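Local coordinates for Carboxylesterase/phospholipase family protein (Francisella tularensis subsp. tularensis, PDB 4F21), which is a serine hydrolase of the carboxylesterase/phospholipase family that probably cleaves ester bonds, its catalysis aided by a large structural rearrangement, at residues Q86-Y91 against L101-D106; I135-S140 against G159-S164; L184-C189 against S212-E217. One frame throughout, in Å; residues are numbered along the deposited sequence.

Contact 1 of 3, residues Q86-Y91 against L101-D106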
loop_
_atom_site.group_PDB
_atom_site.type_symbol
_atom_site.label_atom_id
_atom_site.label_comp_id
_atom_site.label_asym_id
_atom_site.label_seq_id
_atom_site.Cartn_x
_atom_site.Cartn_y
_atom_site.Cartn_z
ATOM N N GLN A 86 4.338 9.450 -15.181
ATOM C CA GLN A 86 3.937 10.851 -15.230
ATOM C C GLN A 86 4.964 11.741 -15.924
ATOM O O GLN A 86 5.301 12.821 -15.441
ATOM C CB GLN A 86 3.610 11.375 -13.832
ATOM C CG GLN A 86 2.369 10.745 -13.228
ATOM C CD GLN A 86 2.001 11.340 -11.885
ATOM O OE1 GLN A 86 2.702 12.205 -11.359
ATOM N NE2 GLN A 86 0.893 10.876 -11.321
ATOM N N MET A 87 5.462 11.263 -17.058
ATOM C CA MET A 87 6.195 12.097 -17.997
ATOM C C MET A 87 5.724 11.773 -19.407
ATOM O O MET A 87 5.736 12.632 -20.286
ATOM C CB MET A 87 7.706 11.891 -17.878
ATOM C CG MET A 87 8.340 12.586 -16.683
ATOM N N ARG A 88 5.295 10.530 -19.613
ATOM C CA ARG A 88 4.831 10.109 -20.932
ATOM C C ARG A 88 3.325 10.268 -21.120
ATOM O O ARG A 88 2.873 10.819 -22.123
ATOM C CB ARG A 88 5.221 8.659 -21.205
ATOM C CG ARG A 88 6.692 8.354 -21.045
ATOM C CD ARG A 88 7.076 7.161 -21.895
ATOM N NE ARG A 88 7.980 7.549 -22.971
ATOM C CZ ARG A 88 8.261 6.791 -24.023
ATOM N NH1 ARG A 88 7.698 5.598 -24.150
ATOM N NH2 ARG A 88 9.101 7.231 -24.950
ATOM N N ALA A 89 2.555 9.777 -20.153
ATOM C CA ALA A 89 1.098 9.711 -20.274
ATOM C C ALA A 89 0.426 11.077 -20.401
ATOM O O ALA A 89 0.986 12.100 -20.005
ATOM C CB ALA A 89 0.508 8.942 -19.103
ATOM N N TRP A 90 -0.781 11.078 -20.962
ATOM C CA TRP A 90 -1.551 12.303 -21.129
ATOM C C TRP A 90 -2.034 12.818 -19.788
ATOM O O TRP A 90 -2.234 12.045 -18.853
ATOM C CB TRP A 90 -2.754 12.064 -22.035
ATOM C CG TRP A 90 -2.406 11.848 -23.469
ATOM C CD1 TRP A 90 -1.989 10.689 -24.043
ATOM C CD2 TRP A 90 -2.463 12.820 -24.519
ATOM N NE1 TRP A 90 -1.775 10.874 -25.387
ATOM C CE2 TRP A 90 -2.062 12.175 -25.705
ATOM C CE3 TRP A 90 -2.816 14.171 -24.572
ATOM C CZ2 TRP A 90 -2.003 12.836 -26.931
ATOM C CZ3 TRP A 90 -2.756 14.826 -25.790
ATOM C CH2 TRP A 90 -2.352 14.159 -26.953
ATOM N N TYR A 91 -2.229 14.129 -19.711
ATOM C CA TYR A 91 -2.670 14.789 -18.488
ATOM C C TYR A 91 -3.968 14.197 -17.940
ATOM O O TYR A 91 -4.187 14.172 -16.730
ATOM C CB TYR A 91 -2.845 16.287 -18.749
ATOM C CG TYR A 91 -3.993 16.638 -19.674
ATOM C CD1 TYR A 91 -5.235 16.999 -19.163
ATOM C CD2 TYR A 91 -3.839 16.610 -21.055
ATOM C CE1 TYR A 91 -6.289 17.318 -19.996
ATOM C CE2 TYR A 91 -4.896 16.928 -21.901
ATOM C CZ TYR A 91 -6.120 17.284 -21.363
ATOM O OH TYR A 91 -7.186 17.611 -22.185
ATOM N N LEU A 101 2.106 2.081 -22.727
ATOM C CA LEU A 101 2.875 2.903 -21.803
ATOM C C LEU A 101 3.766 1.998 -20.965
ATOM O O LEU A 101 4.658 2.458 -20.251
ATOM C CB LEU A 101 1.940 3.698 -20.891
ATOM C CG LEU A 101 2.582 4.802 -20.052
ATOM C CD1 LEU A 101 3.156 5.858 -20.966
ATOM C CD2 LEU A 101 1.582 5.412 -19.088
ATOM N N ASN A 102 3.514 0.699 -21.072
ATOM C CA ASN A 102 4.254 -0.311 -20.327
ATOM C C ASN A 102 5.755 -0.335 -20.622
ATOM O O ASN A 102 6.528 -0.946 -19.885
ATOM C CB ASN A 102 3.638 -1.692 -20.575
ATOM C CG ASN A 102 3.228 -1.897 -22.025
ATOM O OD1 ASN A 102 3.789 -1.284 -22.934
ATOM N ND2 ASN A 102 2.241 -2.758 -22.246
ATOM N N ARG A 103 6.160 0.338 -21.694
ATOM C CA ARG A 103 7.551 0.328 -22.134
ATOM C C ARG A 103 8.499 1.030 -21.156
ATOM O O ARG A 103 9.672 0.670 -21.050
ATOM C CB ARG A 103 7.670 0.965 -23.521
ATOM C CG ARG A 103 8.957 0.622 -24.255
ATOM C CD ARG A 103 9.110 1.447 -25.523
ATOM N NE ARG A 103 9.438 2.841 -25.233
ATOM C CZ ARG A 103 10.680 3.306 -25.140
ATOM N NH1 ARG A 103 11.708 2.488 -25.314
ATOM N NH2 ARG A 103 10.896 4.586 -24.873
ATOM N N VAL A 104 7.995 2.038 -20.450
ATOM C CA VAL A 104 8.839 2.815 -19.547
ATOM C C VAL A 104 8.318 2.797 -18.109
ATOM O O VAL A 104 7.937 3.829 -17.554
ATOM C CB VAL A 104 9.016 4.266 -20.041
ATOM C CG1 VAL A 104 10.241 4.890 -19.415
ATOM C CG2 VAL A 104 9.153 4.291 -21.548
ATOM N N VAL A 105 8.292 1.603 -17.524
ATOM C CA VAL A 105 7.983 1.416 -16.110
ATOM C C VAL A 105 8.970 0.400 -15.543
ATOM O O VAL A 105 8.990 -0.754 -15.975
ATOM C CB VAL A 105 6.553 0.884 -15.900
ATOM C CG1 VAL A 105 6.320 0.566 -14.432
ATOM C CG2 VAL A 105 5.524 1.887 -16.402
ATOM N N ASP A 106 9.789 0.822 -14.582
ATOM C CA ASP A 106 10.867 -0.031 -14.080
ATOM C C ASP A 106 10.369 -1.230 -13.274
ATOM O O ASP A 106 10.358 -1.205 -12.043
ATOM C CB ASP A 106 11.874 0.775 -13.255
ATOM C CG ASP A 106 13.127 -0.021 -12.923
ATOM O OD1 ASP A 106 13.499 -0.906 -13.722
ATOM O OD2 ASP A 106 13.739 0.237 -11.865
HETATM O O HOH W 1 6.520 3.452 -25.893
#

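Contact 2 of 3, residues I135-S140 against G159-S164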
loop_
_atom_site.group_PDB
_atom_site.type_symbol
_atom_site.label_atom_id
_atom_site.label_comp_id
_atom_site.label_asym_id
_atom_site.label_seq_id
_atom_site.Cartn_x
_atom_site.Cartn_y
_atom_site.Cartn_z
ATOM N N ILE A 135 0.278 -5.597 8.410
ATOM C CA ILE A 135 -0.483 -4.978 7.327
ATOM C C ILE A 135 0.392 -4.078 6.456
ATOM O O ILE A 135 1.105 -3.212 6.961
ATOM C CB ILE A 135 -1.663 -4.146 7.866
ATOM C CG1 ILE A 135 -2.692 -5.042 8.552
ATOM C CG2 ILE A 135 -2.335 -3.368 6.745
ATOM C CD1 ILE A 135 -3.919 -4.288 9.012
ATOM N N LEU A 136 0.330 -4.289 5.143
ATOM C CA LEU A 136 1.045 -3.442 4.193
ATOM C C LEU A 136 0.143 -2.334 3.650
ATOM O O LEU A 136 -0.759 -2.582 2.848
ATOM C CB LEU A 136 1.611 -4.277 3.041
ATOM C CG LEU A 136 2.551 -5.415 3.446
ATOM C CD1 LEU A 136 2.971 -6.237 2.236
ATOM C CD2 LEU A 136 3.768 -4.864 4.170
ATOM N N ALA A 137 0.389 -1.108 4.096
ATOM C CA ALA A 137 -0.365 0.042 3.618
ATOM C C ALA A 137 0.528 0.915 2.748
ATOM O O ALA A 137 1.722 1.052 3.016
ATOM C CB ALA A 137 -0.906 0.843 4.787
ATOM N N GLY A 138 -0.048 1.503 1.706
ATOM C CA GLY A 138 0.724 2.342 0.810
ATOM C C GLY A 138 -0.049 3.540 0.304
ATOM O O GLY A 138 -1.264 3.474 0.142
ATOM N N PHE A 139 0.658 4.640 0.067
ATOM C CA PHE A 139 0.054 5.834 -0.512
ATOM C C PHE A 139 0.772 6.242 -1.797
ATOM O O PHE A 139 2.004 6.287 -1.843
ATOM C CB PHE A 139 0.065 6.995 0.488
ATOM C CG PHE A 139 -0.365 8.312 -0.106
ATOM C CD1 PHE A 139 -1.708 8.625 -0.232
ATOM C CD2 PHE A 139 0.573 9.236 -0.538
ATOM C CE1 PHE A 139 -2.104 9.832 -0.780
ATOM C CE2 PHE A 139 0.182 10.443 -1.086
ATOM C CZ PHE A 139 -1.154 10.742 -1.205
ATOM N N SER A 140 -0.014 6.528 -2.832
ATOM C CA SER A 140 0.495 7.070 -4.092
ATOM C C SER A 140 1.589 6.184 -4.669
ATOM O O SER A 140 1.348 5.034 -5.034
ATOM C CB SER A 140 1.015 8.498 -3.890
ATOM O OG SER A 140 1.512 9.048 -5.095
ATOM N N GLY A 159 -3.066 -7.678 5.594
ATOM C CA GLY A 159 -3.915 -6.752 4.871
ATOM C C GLY A 159 -3.159 -5.815 3.956
ATOM O O GLY A 159 -1.938 -5.698 4.035
ATOM N N ILE A 160 -3.896 -5.153 3.071
ATOM C CA ILE A 160 -3.330 -4.150 2.181
ATOM C C ILE A 160 -4.177 -2.889 2.262
ATOM O O ILE A 160 -5.404 -2.958 2.212
ATOM C CB ILE A 160 -3.313 -4.626 0.715
ATOM C CG1 ILE A 160 -2.612 -5.980 0.586
ATOM C CG2 ILE A 160 -2.646 -3.589 -0.171
ATOM C CD1 ILE A 160 -2.801 -6.626 -0.773
ATOM N N MET A 161 -3.531 -1.738 2.395
ATOM C CA MET A 161 -4.265 -0.476 2.355
ATOM C C MET A 161 -3.784 0.440 1.232
ATOM O O MET A 161 -2.946 1.321 1.435
ATOM C CB MET A 161 -4.232 0.235 3.711
ATOM C CG MET A 161 -5.055 -0.466 4.783
ATOM S SD MET A 161 -5.396 0.562 6.227
ATOM C CE MET A 161 -3.781 0.660 6.988
ATOM N N ALA A 162 -4.328 0.216 0.042
ATOM C CA ALA A 162 -3.977 1.008 -1.126
ATOM C C ALA A 162 -4.652 2.371 -1.059
ATOM O O ALA A 162 -5.873 2.465 -0.938
ATOM C CB ALA A 162 -4.369 0.277 -2.401
ATOM N N LEU A 163 -3.845 3.424 -1.135
ATOM C CA LEU A 163 -4.334 4.790 -1.017
ATOM C C LEU A 163 -3.809 5.631 -2.170
ATOM O O LEU A 163 -2.611 5.903 -2.248
ATOM C CB LEU A 163 -3.873 5.406 0.307
ATOM C CG LEU A 163 -4.165 4.631 1.593
ATOM C CD1 LEU A 163 -3.088 4.902 2.629
ATOM C CD2 LEU A 163 -5.524 5.008 2.141
ATOM N N SER A 164 -4.713 6.026 -3.063
ATOM C CA SER A 164 -4.385 6.898 -4.188
ATOM C C SER A 164 -3.328 6.289 -5.100
ATOM O O SER A 164 -2.428 6.987 -5.561
ATOM C CB SER A 164 -3.913 8.259 -3.683
ATOM O OG SER A 164 -4.763 8.721 -2.651
#

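Contact 3 of 3, residues L184-C189 against S212-E217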
loop_
_atom_site.group_PDB
_atom_site.type_symbol
_atom_site.label_atom_id
_atom_site.label_comp_id
_atom_site.label_asym_id
_atom_site.label_seq_id
_atom_site.Cartn_x
_atom_site.Cartn_y
_atom_site.Cartn_z
ATOM N N LEU A 184 -7.520 -11.931 1.549
ATOM C CA LEU A 184 -7.045 -11.164 2.694
ATOM C C LEU A 184 -7.686 -9.784 2.642
ATOM O O LEU A 184 -7.979 -9.282 1.561
ATOM C CB LEU A 184 -5.514 -11.052 2.701
ATOM C CG LEU A 184 -4.857 -9.834 2.043
ATOM C CD1 LEU A 184 -3.404 -9.733 2.454
ATOM C CD2 LEU A 184 -4.966 -9.902 0.530
ATOM N N PRO A 185 -7.927 -9.179 3.813
ATOM C CA PRO A 185 -8.539 -7.850 3.909
ATOM C C PRO A 185 -7.779 -6.768 3.144
ATOM O O PRO A 185 -6.700 -6.354 3.558
ATOM C CB PRO A 185 -8.488 -7.561 5.408
ATOM C CG PRO A 185 -8.565 -8.900 6.036
ATOM C CD PRO A 185 -7.764 -9.799 5.140
ATOM N N ILE A 186 -8.349 -6.315 2.033
ATOM C CA ILE A 186 -7.750 -5.245 1.249
ATOM C C ILE A 186 -8.640 -4.013 1.283
ATOM O O ILE A 186 -9.846 -4.098 1.055
ATOM C CB ILE A 186 -7.525 -5.672 -0.216
ATOM C CG1 ILE A 186 -6.569 -6.864 -0.279
ATOM C CG2 ILE A 186 -6.982 -4.508 -1.036
ATOM C CD1 ILE A 186 -6.305 -7.368 -1.677
ATOM N N LEU A 187 -8.040 -2.868 1.587
ATOM C CA LEU A 187 -8.761 -1.605 1.570
ATOM C C LEU A 187 -8.187 -0.694 0.504
ATOM O O LEU A 187 -7.018 -0.317 0.560
ATOM C CB LEU A 187 -8.685 -0.911 2.929
ATOM C CG LEU A 187 -9.282 0.499 2.980
ATOM C CD1 LEU A 187 -10.781 0.470 2.715
ATOM C CD2 LEU A 187 -8.984 1.172 4.312
ATOM N N VAL A 188 -9.016 -0.347 -0.471
ATOM C CA VAL A 188 -8.630 0.607 -1.496
ATOM C C VAL A 188 -9.319 1.934 -1.216
ATOM O O VAL A 188 -10.528 1.976 -1.000
ATOM C CB VAL A 188 -9.033 0.119 -2.899
ATOM C CG1 VAL A 188 -8.464 1.041 -3.965
ATOM C CG2 VAL A 188 -8.559 -1.303 -3.118
ATOM N N CYS A 189 -8.543 3.012 -1.205
ATOM C CA CYS A 189 -9.092 4.357 -1.063
ATOM C C CYS A 189 -8.573 5.227 -2.200
ATOM O O CYS A 189 -7.450 5.035 -2.663
ATOM C CB CYS A 189 -8.701 4.966 0.287
ATOM S SG CYS A 189 -9.314 4.081 1.745
ATOM N N SER A 212 -8.873 -10.928 -9.967
ATOM C CA SER A 212 -7.671 -11.696 -9.663
ATOM C C SER A 212 -7.925 -12.701 -8.547
ATOM O O SER A 212 -7.175 -13.664 -8.385
ATOM C CB SER A 212 -6.526 -10.762 -9.267
ATOM O OG SER A 212 -5.351 -11.493 -8.968
ATOM N N GLY A 213 -8.981 -12.469 -7.775
ATOM C CA GLY A 213 -9.336 -13.353 -6.681
ATOM C C GLY A 213 -9.206 -12.684 -5.326
ATOM O O GLY A 213 -9.391 -13.319 -4.288
ATOM N N PHE A 214 -8.883 -11.394 -5.337
ATOM C CA PHE A 214 -8.742 -10.627 -4.106
ATOM C C PHE A 214 -9.885 -9.626 -3.960
ATOM O O PHE A 214 -9.887 -8.575 -4.604
ATOM C CB PHE A 214 -7.409 -9.876 -4.087
ATOM C CG PHE A 214 -6.201 -10.765 -4.145
ATOM C CD1 PHE A 214 -5.511 -11.094 -2.990
ATOM C CD2 PHE A 214 -5.743 -11.257 -5.358
ATOM C CE1 PHE A 214 -4.393 -11.905 -3.043
ATOM C CE2 PHE A 214 -4.627 -12.069 -5.416
ATOM C CZ PHE A 214 -3.951 -12.391 -4.259
ATOM N N ALA A 215 -10.855 -9.951 -3.115
ATOM C CA ALA A 215 -11.961 -9.041 -2.845
ATOM C C ALA A 215 -11.469 -7.851 -2.030
ATOM O O ALA A 215 -10.571 -7.987 -1.199
ATOM C CB ALA A 215 -13.072 -9.765 -2.112
ATOM N N ASN A 216 -12.063 -6.685 -2.270
ATOM C CA ASN A 216 -11.651 -5.467 -1.582
ATOM C C ASN A 216 -12.773 -4.445 -1.466
ATOM O O ASN A 216 -13.667 -4.392 -2.310
ATOM C CB ASN A 216 -10.449 -4.833 -2.289
ATOM C CG ASN A 216 -10.787 -4.321 -3.680
ATOM O OD1 ASN A 216 -11.293 -3.210 -3.841
ATOM N ND2 ASN A 216 -10.499 -5.128 -4.696
ATOM N N GLU A 217 -12.719 -3.640 -0.408
ATOM C CA GLU A 217 -13.625 -2.512 -0.247
ATOM C C GLU A 217 -13.081 -1.326 -1.023
ATOM O O GLU A 217 -11.959 -0.885 -0.781
ATOM C CB GLU A 217 -13.744 -2.122 1.227
ATOM C CG GLU A 217 -14.613 -3.030 2.077
ATOM C CD GLU A 217 -14.547 -2.661 3.548
ATOM O OE1 GLU A 217 -13.425 -2.420 4.046
ATOM O OE2 GLU A 217 -15.612 -2.601 4.200
#

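Contact 1 of 3, residues Q86-Y91 against L101-D106
Leu-101 reaches across to Arg-88 and Ala-89 with the two branches of its tip. CD1 rests on the base of the arginine, 3.5 Å from Arg-88 CB, while CD2 meets the methyl of Ala-89, 3.7 Å from its CB. With CG anti to the backbone N (chi1 -169°), the branch point lies where each methyl finds its own partner. Arg-103 comes next and brings its guanidinium up to that of Arg-88, the two planes 55° apart; Arg-88 NH2 lies at the edge of the Arg-103 group, 3.2 Å from Arg-103 NH2. No hydrogen bond is possible between two such donors, and the like charges probably repel. One water accepts weakly from both Arg-88 NH1 and Arg-103 NE, which may ease the pairing. Val-104 then slides CG2 over one face of the Arg-88 guanidinium, 3.3 Å from Arg-88 NH1 and close to CD as well, crossing the arginine chain at about a right angle. No backbone bond joins the two segments. The result is a small surface patch where the end of helix 82-88 meets the loop before helix 111-126, in an outlying excursion from the alpha/beta hydrolase core.

Contact 2 of 3, residues I135-S140 against G159-S164
Leu-136 and Gly-138 hydrogen-bond to Gly-159, Met-161 and Leu-163 across two parallel strands whose axes run 5° apart and approach to 4.5 Å. The ladder alternates: Leu-136 N gives to Gly-159 O, Met-161 N to Leu-136 O, and Gly-138 N to Met-161 O in a nearly straight bond (171°). Leu-163 N to Gly-138 O is bent and weak, but Ser-140 N closes the row on Leu-163 O at 2.7 Å. On the face carrying Ala-137, Met-161 CB lies 3.5 Å from Ala-137 CB, and the bend at chi3 (-71°) brings CE back to the same methyl. Leu-163 lays CB, CG and CD1 against Gly-138 O, and Ser-164 brings OG to 3.4 Å from Phe-139 CE1. Helix 230-243 covers this face; Leu-136 and Ile-160, on the other, meet helix 144-150. Ser-140 leaves the strand with a positive phi, in the sharp turn of a nucleophile elbow, with Gly-138 starting the G-x-S-x-G signature. Its OG is hydrogen-bonded to His-226 NE2, while its amide is tied to Leu-163. The backbone bonds, ending at the Ser-140 amide, thus help position the probable catalytic serine, while its hydroxyl bonds to the histidine.

Contact 3 of 3, residues L184-C189 against S212-E217
Glu-217 uses both its backbone N and its backbone O to join the neighbouring strand: its O accepts from Val-188 N at 3.0 Å, and its N gives a longer bond of 3.3 Å to Ile-186 O. Both are fairly straight (159° and 153°). One residue thus bonds to the two that flank Leu-187, the regular pattern of a parallel pair, and here it opens the pairing of strands 186-191 and 216-221. Before this point the chains splay apart, and side chains take over.

Asn-216 is the polar member of the packing. Its CB sits against Ile-186 CB at 3.7 Å, and chi1 of 66° puts CG between the backbone N and the carbonyl carbon, turning the amide toward Val-188, whose CG2 lies 3.4 Å from Asn-216 OD1. That oxygen has its real partner in Ser-206 of helix 199-210, so the valine methyl merely flanks a satisfied acceptor. Further out, Ile-186 extends through CG1 to place CD1 3.6 Å from Phe-214 CB. Leu-184 comes to the rim of the same residue's ring, its CD2 near the ring plane and 3.8 Å from Phe-214 CD1. Both aliphatic tips thus meet Phe-214, Ile-186 chiefly at its CB and Leu-184 at the ring edge. Gly-213, just before it, takes a positive phi in a Schellman motif that ends the preceding helix and turns the chain toward the sheet.

On the reverse side, Leu-187 CD1 lies near Glu-217 O and OE1, and the leucine side chain also touches Phe-239 of helix 230-243. Helix 199-210 makes the crossover of this beta-alpha-beta unit, with strand 216-221 at the margin of the sheet and strand 159-163 next to 186-191 on its inner side.

The three contacts come in succession along the chain, without overlap. Contacts 2 and 3 belong to one sheet: their centres lie about 10 Å apart, and strands 159-163 and 186-191 are neighbours, probably joined by Leu-187 N to Ile-160 O and Cys-189 N to Ala-162 O. Together they cover the run 134-139, 159-163, 186-191, 216-221, from the middle of the sheet to its margin, with helix 230-243 packing on both. Contact 1 stands apart, about 22 Å from contact 2 and about 26 Å from contact 3 between centres. The sheet thus carries the probable catalytic serine, while contact 1 belongs to a peripheral, incompletely ordered region.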